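Local coordinates for 7,8-dihydro-6-hydroxymethylpterin pyrophosphokinase-dihydropteroate synthase (Plasmodium falciparum, PDB 6JWS), which probably makes the pterin diphosphate from 6-hydroxymethyl-7,8-dihydropterin and ATP, then condenses it with 4-aminobenzoate, releasing diphosphate, to give 7,8-dihydropteroate, two successive steps of folate biosynthesis, at residues 454-459 with 496-501; 479-482 with 488-491. The protein carries 1 engineered substitution. All blocks are in the same frame, centred on the assembly; numbering follows the deposited sequence.

Overall arrangement
Both contacts lie in the dihydropteroate synthase part of the chain, a TIM barrel, and their centres are about 7 Å apart. Contact 2 is nested inside the loop that contact 1 closes: helix 448-464 comes first, then strand 478-482, helix 486-494 and strand 500-503. Contact 2 packs the first strand of this beta-alpha-beta unit on its own helix, while contact 1 sets the preceding helix against the link into the next strand. The two strands are parallel neighbours, joined by backbone hydrogen bonds, probably including Ile-481 N to Ile-500 O at 2.9 Å. Together they pack two outer helices against the same part of the barrel, where one strand carries Asp-482 to the pteroic acid pocket.

Contact 1. Residues 454-459 with 496-501; sequences PVLQLF and DLVDIL
Leu-456 and Leu-497 adopt the same first torsion, each with CG anti to its carbonyl carbon (chi1 -78° and -59°), and this sends both branched ends into the seam between helix 448-464 and the turn after helix 486-494. The stems meet where CB of Leu-456 lies 4.0 Å from CB of Leu-497, as the two side chains cross obliquely. Beyond this point the branches divide the work. CD1 of Leu-456 reaches past Leu-497 to CG1 of Val-498 at 3.6 Å, the two side chains lying roughly at right angles, while CD2 of Leu-456 comes up to the carbonyl oxygen of Leu-497. In return, CD1 of Leu-497 packs on CB of Leu-456 and also on CG of Gln-457, where the aliphatic part of the glutamine borders the apolar patch.

The polar link is made by backbone atoms. One water donates to Leu-456 O at 3.0 Å and to Leu-497 O at 2.9 Å, bridging two carbonyls that, both being acceptors, could not bond directly to each other. It also lies at the edge of the Phe-459 ring, in the ring plane. The turn is shaped by a Schellman motif that ends helix 486-494: Asp-496, with positive phi, is its C-prime residue, and Leu-497 N bonds back to Cys-492 O. With the helix ended there, Leu-497 faces helix 448-464 just before the chain enters strand 500-503. Around the seam, Leu-456 also touches Ile-479 and Cys-492, and Val-498 touches Phe-489.

As an example of how a barrel helix meets the turn leading into a strand, the contact is chemically simple: branched apolar side chains supply the packing, and a single water with both its hydrogens engaged ties together the two backbones that they bring close.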
ATOM      1  N   PRO B 454      11.787  22.050 -33.489  1.00 21.87           N
ATOM      2  CA  PRO B 454      11.060  21.540 -34.661  1.00 23.17           C
ATOM      3  C   PRO B 454       9.997  20.511 -34.268  1.00 23.99           C
ATOM      4  O   PRO B 454       8.858  20.561 -34.755  1.00 25.03           O
ATOM      5  CB  PRO B 454      12.154  20.940 -35.581  1.00 21.95           C
ATOM      6  CG  PRO B 454      13.433  21.660 -35.154  1.00 22.00           C
ATOM      7  CD  PRO B 454      13.249  21.933 -33.666  1.00 21.89           C
ATOM      8  N   VAL B 455      10.370  19.591 -33.365  1.00 22.30           N
ATOM      9  CA  VAL B 455       9.440  18.578 -32.884  1.00 20.39           C
ATOM     10  C   VAL B 455       8.215  19.249 -32.272  1.00 21.12           C
ATOM     11  O   VAL B 455       7.080  18.891 -32.606  1.00 21.01           O
ATOM     12  CB  VAL B 455      10.097  17.621 -31.876  1.00 19.26           C
ATOM     13  CG1 VAL B 455       9.043  16.801 -31.148  1.00 19.41           C
ATOM     14  CG2 VAL B 455      11.098  16.704 -32.572  1.00 18.52           C
ATOM     15  N   LEU B 456       8.451  20.242 -31.405  1.00 20.68           N
ATOM     16  CA  LEU B 456       7.343  20.865 -30.696  1.00 21.40           C
ATOM     17  C   LEU B 456       6.457  21.634 -31.666  1.00 22.69           C
ATOM     18  O   LEU B 456       5.244  21.699 -31.437  1.00 22.34           O
ATOM     19  CB  LEU B 456       7.858  21.783 -29.583  1.00 20.62           C
ATOM     20  CG  LEU B 456       8.316  21.071 -28.310  1.00 20.25           C
ATOM     21  CD1 LEU B 456       8.969  22.046 -27.345  1.00 18.53           C
ATOM     22  CD2 LEU B 456       7.158  20.338 -27.649  1.00 19.68           C
ATOM     23  N   GLN B 457       7.087  22.241 -32.693  1.00 21.92           N
ATOM     24  CA  GLN B 457       6.401  22.983 -33.744  1.00 23.96           C
ATOM     25  C   GLN B 457       5.495  22.050 -34.556  1.00 22.75           C
ATOM     26  O   GLN B 457       4.337  22.369 -34.790  1.00 24.19           O
ATOM     27  CB  GLN B 457       7.412  23.703 -34.645  1.00 27.10           C
ATOM     28  CG  GLN B 457       7.754  25.111 -34.176  1.00 30.27           C
ATOM     29  CD  GLN B 457       9.030  25.669 -34.758  1.00 36.45           C
ATOM     30  OE1 GLN B 457       9.848  24.962 -35.356  1.00 40.92           O
ATOM     31  NE2 GLN B 457       9.230  26.961 -34.551  1.00 38.26           N
ATOM     32  N   LEU B 458       6.018  20.894 -34.973  1.00 21.40           N
ATOM     33  CA  LEU B 458       5.243  19.906 -35.708  1.00 23.15           C
ATOM     34  C   LEU B 458       4.098  19.373 -34.839  1.00 25.55           C
ATOM     35  O   LEU B 458       2.976  19.202 -35.323  1.00 25.60           O
ATOM     36  CB  LEU B 458       6.191  18.794 -36.182  1.00 23.23           C
ATOM     37  CG  LEU B 458       5.571  17.685 -37.042  1.00 25.99           C
ATOM     38  CD1 LEU B 458       4.869  18.256 -38.265  1.00 26.95           C
ATOM     39  CD2 LEU B 458       6.614  16.669 -37.481  1.00 24.87           C
ATOM     40  N   PHE B 459       4.362  19.147 -33.539  1.00 25.06           N
ATOM     41  CA  PHE B 459       3.303  18.661 -32.666  1.00 24.70           C
ATOM     42  C   PHE B 459       2.152  19.663 -32.600  1.00 25.56           C
ATOM     43  O   PHE B 459       0.984  19.270 -32.667  1.00 26.93           O
ATOM     44  CB  PHE B 459       3.802  18.339 -31.253  1.00 23.20           C
ATOM     45  CG  PHE B 459       2.678  17.926 -30.346  1.00 22.42           C
ATOM     46  CD1 PHE B 459       2.165  16.639 -30.402  1.00 21.64           C
ATOM     47  CD2 PHE B 459       2.097  18.841 -29.482  1.00 22.09           C
ATOM     48  CE1 PHE B 459       1.104  16.268 -29.587  1.00 22.82           C
ATOM     49  CE2 PHE B 459       1.033  18.466 -28.673  1.00 22.49           C
ATOM     50  CZ  PHE B 459       0.534  17.183 -28.733  1.00 22.31           C
ATOM     51  N   ASP B 496       4.410  29.494 -27.784  1.00 26.08           N
ATOM     52  CA  ASP B 496       3.374  28.719 -27.105  1.00 26.20           C
ATOM     53  C   ASP B 496       3.542  27.225 -27.370  1.00 22.85           C
ATOM     54  O   ASP B 496       2.584  26.521 -27.670  1.00 20.96           O
ATOM     55  CB  ASP B 496       1.958  29.239 -27.390  1.00 34.04           C
ATOM     56  CG  ASP B 496       1.667  30.578 -26.719  1.00 49.36           C
ATOM     57  OD1 ASP B 496       1.988  31.631 -27.327  1.00 54.90           O
ATOM     58  OD2 ASP B 496       1.140  30.567 -25.572  1.00 59.68           O
ATOM     59  N   LEU B 497       4.774  26.736 -27.224  1.00 20.56           N
ATOM     60  CA  LEU B 497       5.041  25.341 -27.535  1.00 19.71           C
ATOM     61  C   LEU B 497       4.979  24.481 -26.272  1.00 17.82           C
ATOM     62  O   LEU B 497       4.939  23.262 -26.398  1.00 17.85           O
ATOM     63  CB  LEU B 497       6.405  25.218 -28.242  1.00 19.90           C
ATOM     64  CG  LEU B 497       6.546  26.000 -29.556  1.00 20.20           C
ATOM     65  CD1 LEU B 497       7.896  25.753 -30.201  1.00 19.68           C
ATOM     66  CD2 LEU B 497       5.437  25.624 -30.530  1.00 20.35           C
ATOM     67  N   VAL B 498       4.986  25.110 -25.083  1.00 16.19           N
ATOM     68  CA  VAL B 498       5.164  24.387 -23.832  1.00 16.64           C
ATOM     69  C   VAL B 498       4.335  25.027 -22.722  1.00 17.16           C
ATOM     70  O   VAL B 498       4.026  26.218 -22.787  1.00 18.38           O
ATOM     71  CB  VAL B 498       6.649  24.261 -23.416  1.00 16.77           C
ATOM     72  CG1 VAL B 498       7.471  23.521 -24.458  1.00 16.08           C
ATOM     73  CG2 VAL B 498       7.285  25.608 -23.080  1.00 15.54           C
ATOM     74  N   ASP B 499       4.036  24.223 -21.687  1.00 16.61           N
ATOM     75  CA  ASP B 499       3.381  24.666 -20.469  1.00 16.62           C
ATOM     76  C   ASP B 499       4.316  24.692 -19.255  1.00 15.61           C
ATOM     77  O   ASP B 499       4.120  25.508 -18.369  1.00 15.78           O
ATOM     78  CB  ASP B 499       2.209  23.743 -20.160  1.00 18.51           C
ATOM     79  CG  ASP B 499       1.288  23.680 -21.353  1.00 21.12           C
ATOM     80  OD1 ASP B 499       0.755  24.767 -21.710  1.00 21.04           O
ATOM     81  OD2 ASP B 499       1.171  22.565 -21.952  1.00 20.92           O
ATOM     82  N   ILE B 500       5.278  23.768 -19.166  1.00 14.49           N
ATOM     83  CA  ILE B 500       5.987  23.537 -17.913  1.00 13.23           C
ATOM     84  C   ILE B 500       7.490  23.554 -18.183  1.00 11.95           C
ATOM     85  O   ILE B 500       7.941  22.909 -19.123  1.00 11.94           O
ATOM     86  CB  ILE B 500       5.562  22.188 -17.275  1.00 13.47           C
ATOM     87  CG1 ILE B 500       4.121  22.223 -16.757  1.00 12.81           C
ATOM     88  CG2 ILE B 500       6.538  21.777 -16.163  1.00 12.63           C
ATOM     89  CD1 ILE B 500       3.564  20.881 -16.330  1.00 11.94           C
ATOM     90  N   LEU B 501       8.246  24.307 -17.370  1.00 11.36           N
ATOM     91  CA  LEU B 501       9.692  24.155 -17.334  1.00 11.06           C
ATOM     92  C   LEU B 501      10.062  23.000 -16.392  1.00 11.59           C
ATOM     93  O   LEU B 501       9.695  22.980 -15.217  1.00 11.47           O
ATOM     94  CB  LEU B 501      10.349  25.479 -16.915  1.00 10.05           C
ATOM     95  CG  LEU B 501      11.865  25.429 -16.644  1.00  9.97           C
ATOM     96  CD1 LEU B 501      12.653  25.063 -17.903  1.00  9.74           C
ATOM     97  CD2 LEU B 501      12.373  26.761 -16.113  1.00  8.95           C
TER
HETATM   98  O   HOH W   1       3.804  22.090 -28.782  1.00 24.24           O

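Contact 2. Residues 479-482 with 488-491; sequences ISID and VFKE. With PT1 (pteroic acid), chain I.
Apolar packing joins the strand to the helix, and Ile-481 supplies both of its points from the strand side. Its CG1 stands anti to the backbone N (chi1 173°), which carries CD1 of Ile-481 out to CG1 of Val-488 at 3.7 Å. The other branch, CG2 of Ile-481, approaches the Phe-489 ring edge-on, almost level with the ring, and lies 3.6 Å from CD1 of Phe-489. The isoleucine thus straddles two consecutive helix residues, with one branch on each.

Polar interactions belong to the other side of the strand. OD2 of Asp-482 comes to 2.7 Å from pteroic acid N8, on the pterin ring, in a pocket where Asn-502, Asp-575, Lys-609 and Arg-610 are hydrogen-bonded to the ligand. Two residues earlier, on the same side of the strand, the hydroxyl of Ser-480 is hydrogen-bonded to Asp-430 of the adjacent strand 428-432.

In the barrel, strand 478-482 runs between the parallel strands 428-432 and 500-503, and helix 486-494 packs on its outer side as the helix of a beta-alpha-beta crossover. Val-452 of helix 448-464 also touches Ile-481, while Phe-489 continues to Leu-501 of the following strand.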
ATOM      1  N   ILE B 479       2.416  20.078 -21.905  1.00 17.34           N
ATOM      2  CA  ILE B 479       3.746  19.852 -22.450  1.00 15.86           C
ATOM      3  C   ILE B 479       4.789  20.404 -21.483  1.00 15.50           C
ATOM      4  O   ILE B 479       4.784  21.593 -21.149  1.00 15.36           O
ATOM      5  CB  ILE B 479       3.902  20.464 -23.863  1.00 16.49           C
ATOM      6  CG1 ILE B 479       2.856  19.935 -24.853  1.00 16.96           C
ATOM      7  CG2 ILE B 479       5.308  20.254 -24.396  1.00 15.35           C
ATOM      8  CD1 ILE B 479       2.795  18.423 -24.911  1.00 18.03           C
ATOM      9  N   SER B 480       5.742  19.541 -21.132  1.00 14.17           N
ATOM     10  CA  SER B 480       6.863  19.919 -20.297  1.00 14.70           C
ATOM     11  C   SER B 480       8.165  19.853 -21.104  1.00 14.20           C
ATOM     12  O   SER B 480       8.403  18.902 -21.856  1.00 13.73           O
ATOM     13  CB  SER B 480       6.901  18.993 -19.093  1.00 14.69           C
ATOM     14  OG  SER B 480       8.037  19.259 -18.295  1.00 18.39           O
ATOM     15  N   ILE B 481       9.036  20.851 -20.924  1.00 14.16           N
ATOM     16  CA  ILE B 481      10.333  20.807 -21.599  1.00 14.18           C
ATOM     17  C   ILE B 481      11.448  20.623 -20.572  1.00 14.11           C
ATOM     18  O   ILE B 481      11.593  21.424 -19.657  1.00 13.94           O
ATOM     19  CB  ILE B 481      10.581  22.017 -22.525  1.00 13.80           C
ATOM     20  CG1 ILE B 481      12.010  22.018 -23.068  1.00 14.88           C
ATOM     21  CG2 ILE B 481      10.254  23.349 -21.864  1.00 14.17           C
ATOM     22  CD1 ILE B 481      12.119  22.699 -24.407  1.00 15.12           C
ATOM     23  N   ASP B 482      12.229  19.558 -20.755  1.00 14.16           N
ATOM     24  CA  ASP B 482      13.375  19.246 -19.928  1.00 13.71           C
ATOM     25  C   ASP B 482      14.557  20.060 -20.449  1.00 13.54           C
ATOM     26  O   ASP B 482      15.311  19.587 -21.312  1.00 13.81           O
ATOM     27  CB  ASP B 482      13.652  17.741 -19.991  1.00 14.82           C
ATOM     28  CG  ASP B 482      14.734  17.220 -19.047  1.00 17.27           C
ATOM     29  OD1 ASP B 482      15.539  18.027 -18.525  1.00 16.94           O
ATOM     30  OD2 ASP B 482      14.766  15.988 -18.824  1.00 20.22           O
ATOM     31  N   VAL B 488      16.446  28.303 -25.151  1.00 15.86           N
ATOM     32  CA  VAL B 488      15.533  27.261 -25.588  1.00 15.88           C
ATOM     33  C   VAL B 488      14.161  27.522 -24.971  1.00 16.01           C
ATOM     34  O   VAL B 488      13.164  27.617 -25.688  1.00 15.71           O
ATOM     35  CB  VAL B 488      16.084  25.855 -25.262  1.00 16.78           C
ATOM     36  CG1 VAL B 488      15.014  24.769 -25.374  1.00 17.04           C
ATOM     37  CG2 VAL B 488      17.289  25.514 -26.140  1.00 16.08           C
ATOM     38  N   PHE B 489      14.120  27.706 -23.643  1.00 15.18           N
ATOM     39  CA  PHE B 489      12.843  27.922 -22.988  1.00 14.96           C
ATOM     40  C   PHE B 489      12.139  29.155 -23.552  1.00 16.29           C
ATOM     41  O   PHE B 489      10.926  29.113 -23.736  1.00 16.45           O
ATOM     42  CB  PHE B 489      12.941  27.995 -21.457  1.00 13.94           C
ATOM     43  CG  PHE B 489      11.582  27.933 -20.774  1.00 13.67           C
ATOM     44  CD1 PHE B 489      10.781  26.805 -20.878  1.00 12.61           C
ATOM     45  CD2 PHE B 489      11.098  29.000 -20.028  1.00 13.05           C
ATOM     46  CE1 PHE B 489       9.537  26.745 -20.260  1.00 13.08           C
ATOM     47  CE2 PHE B 489       9.873  28.921 -19.378  1.00 13.09           C
ATOM     48  CZ  PHE B 489       9.081  27.806 -19.513  1.00 12.71           C
ATOM     49  N   LYS B 490      12.889  30.247 -23.791  1.00 18.44           N
ATOM     50  CA  LYS B 490      12.310  31.484 -24.307  1.00 22.09           C
ATOM     51  C   LYS B 490      11.619  31.267 -25.661  1.00 21.11           C
ATOM     52  O   LYS B 490      10.490  31.691 -25.865  1.00 21.72           O
ATOM     53  CB  LYS B 490      13.357  32.606 -24.371  1.00 24.43           C
ATOM     54  CG  LYS B 490      12.821  33.943 -24.866  1.00 28.03           C
ATOM     55  CD  LYS B 490      13.836  35.084 -24.794  1.00 33.06           C
ATOM     56  CE  LYS B 490      13.491  36.255 -25.697  1.00 37.25           C
ATOM     57  NZ  LYS B 490      12.072  36.666 -25.566  1.00 37.70           N
ATOM     58  N   GLU B 491      12.277  30.573 -26.582  1.00 22.01           N
ATOM     59  CA  GLU B 491      11.692  30.370 -27.901  1.00 23.82           C
ATOM     60  C   GLU B 491      10.433  29.512 -27.774  1.00 23.62           C
ATOM     61  O   GLU B 491       9.489  29.696 -28.535  1.00 26.77           O
ATOM     62  CB  GLU B 491      12.709  29.740 -28.861  1.00 23.72           C
ATOM     63  CG  GLU B 491      12.232  29.712 -30.308  1.00 26.71           C
ATOM     64  CD  GLU B 491      13.117  28.986 -31.312  1.00 28.32           C
ATOM     65  OE1 GLU B 491      14.191  28.486 -30.928  1.00 29.74           O
ATOM     66  OE2 GLU B 491      12.713  28.893 -32.479  1.00 32.29           O
TER
HETATM   67  C2  PT1 I 801      14.278  13.078 -13.449  1.00  8.52           C
HETATM   68  C3  PT1 I 801      14.921  13.074 -14.763  1.00  8.58           C
HETATM   69  C5  PT1 I 801      14.665  14.238 -15.618  1.00  8.38           C
HETATM   70  N6  PT1 I 801      15.710  12.063 -15.202  1.00  9.25           N
HETATM   71  C7  PT1 I 801      13.314  15.199 -13.887  1.00  8.49           C
HETATM   72  N9  PT1 I 801      13.869  15.238 -15.142  1.00  8.42           N
HETATM   73  C10 PT1 I 801      16.291  12.152 -16.428  1.00  9.10           C
HETATM   74  N11 PT1 I 801      12.527  16.238 -13.426  1.00  8.25           N
HETATM   75  C12 PT1 I 801      16.075  13.267 -17.228  1.00  8.68           C
HETATM   76  C21 PT1 I 801      20.418   6.338 -13.680  1.00 11.14           C
HETATM   77  O22 PT1 I 801      20.244   5.219 -14.236  1.00 12.07           O
HETATM   78  O1  PT1 I 801      14.472  12.050 -12.613  1.00  8.65           O
HETATM   79  N4  PT1 I 801      13.508  14.124 -13.077  1.00  8.46           N
HETATM   80  N8  PT1 I 801      15.263  14.266 -16.821  1.00  8.24           N
HETATM   81  C13 PT1 I 801      17.202  11.041 -16.877  1.00  9.75           C
HETATM   82  N14 PT1 I 801      18.454  11.105 -16.074  1.00 10.13           N
HETATM   83  C15 PT1 I 801      18.938   9.981 -15.496  1.00 10.05           C
HETATM   84  C16 PT1 I 801      19.644  10.059 -14.277  1.00  9.83           C
HETATM   85  C17 PT1 I 801      18.726   8.725 -16.154  1.00  9.72           C
HETATM   86  C18 PT1 I 801      20.129   8.865 -13.690  1.00 10.20           C
HETATM   87  C19 PT1 I 801      19.234   7.541 -15.563  1.00 10.02           C
HETATM   88  C20 PT1 I 801      19.916   7.611 -14.322  1.00 10.55           C
HETATM   89  O23 PT1 I 801      21.005   6.396 -12.587  1.00 11.41           O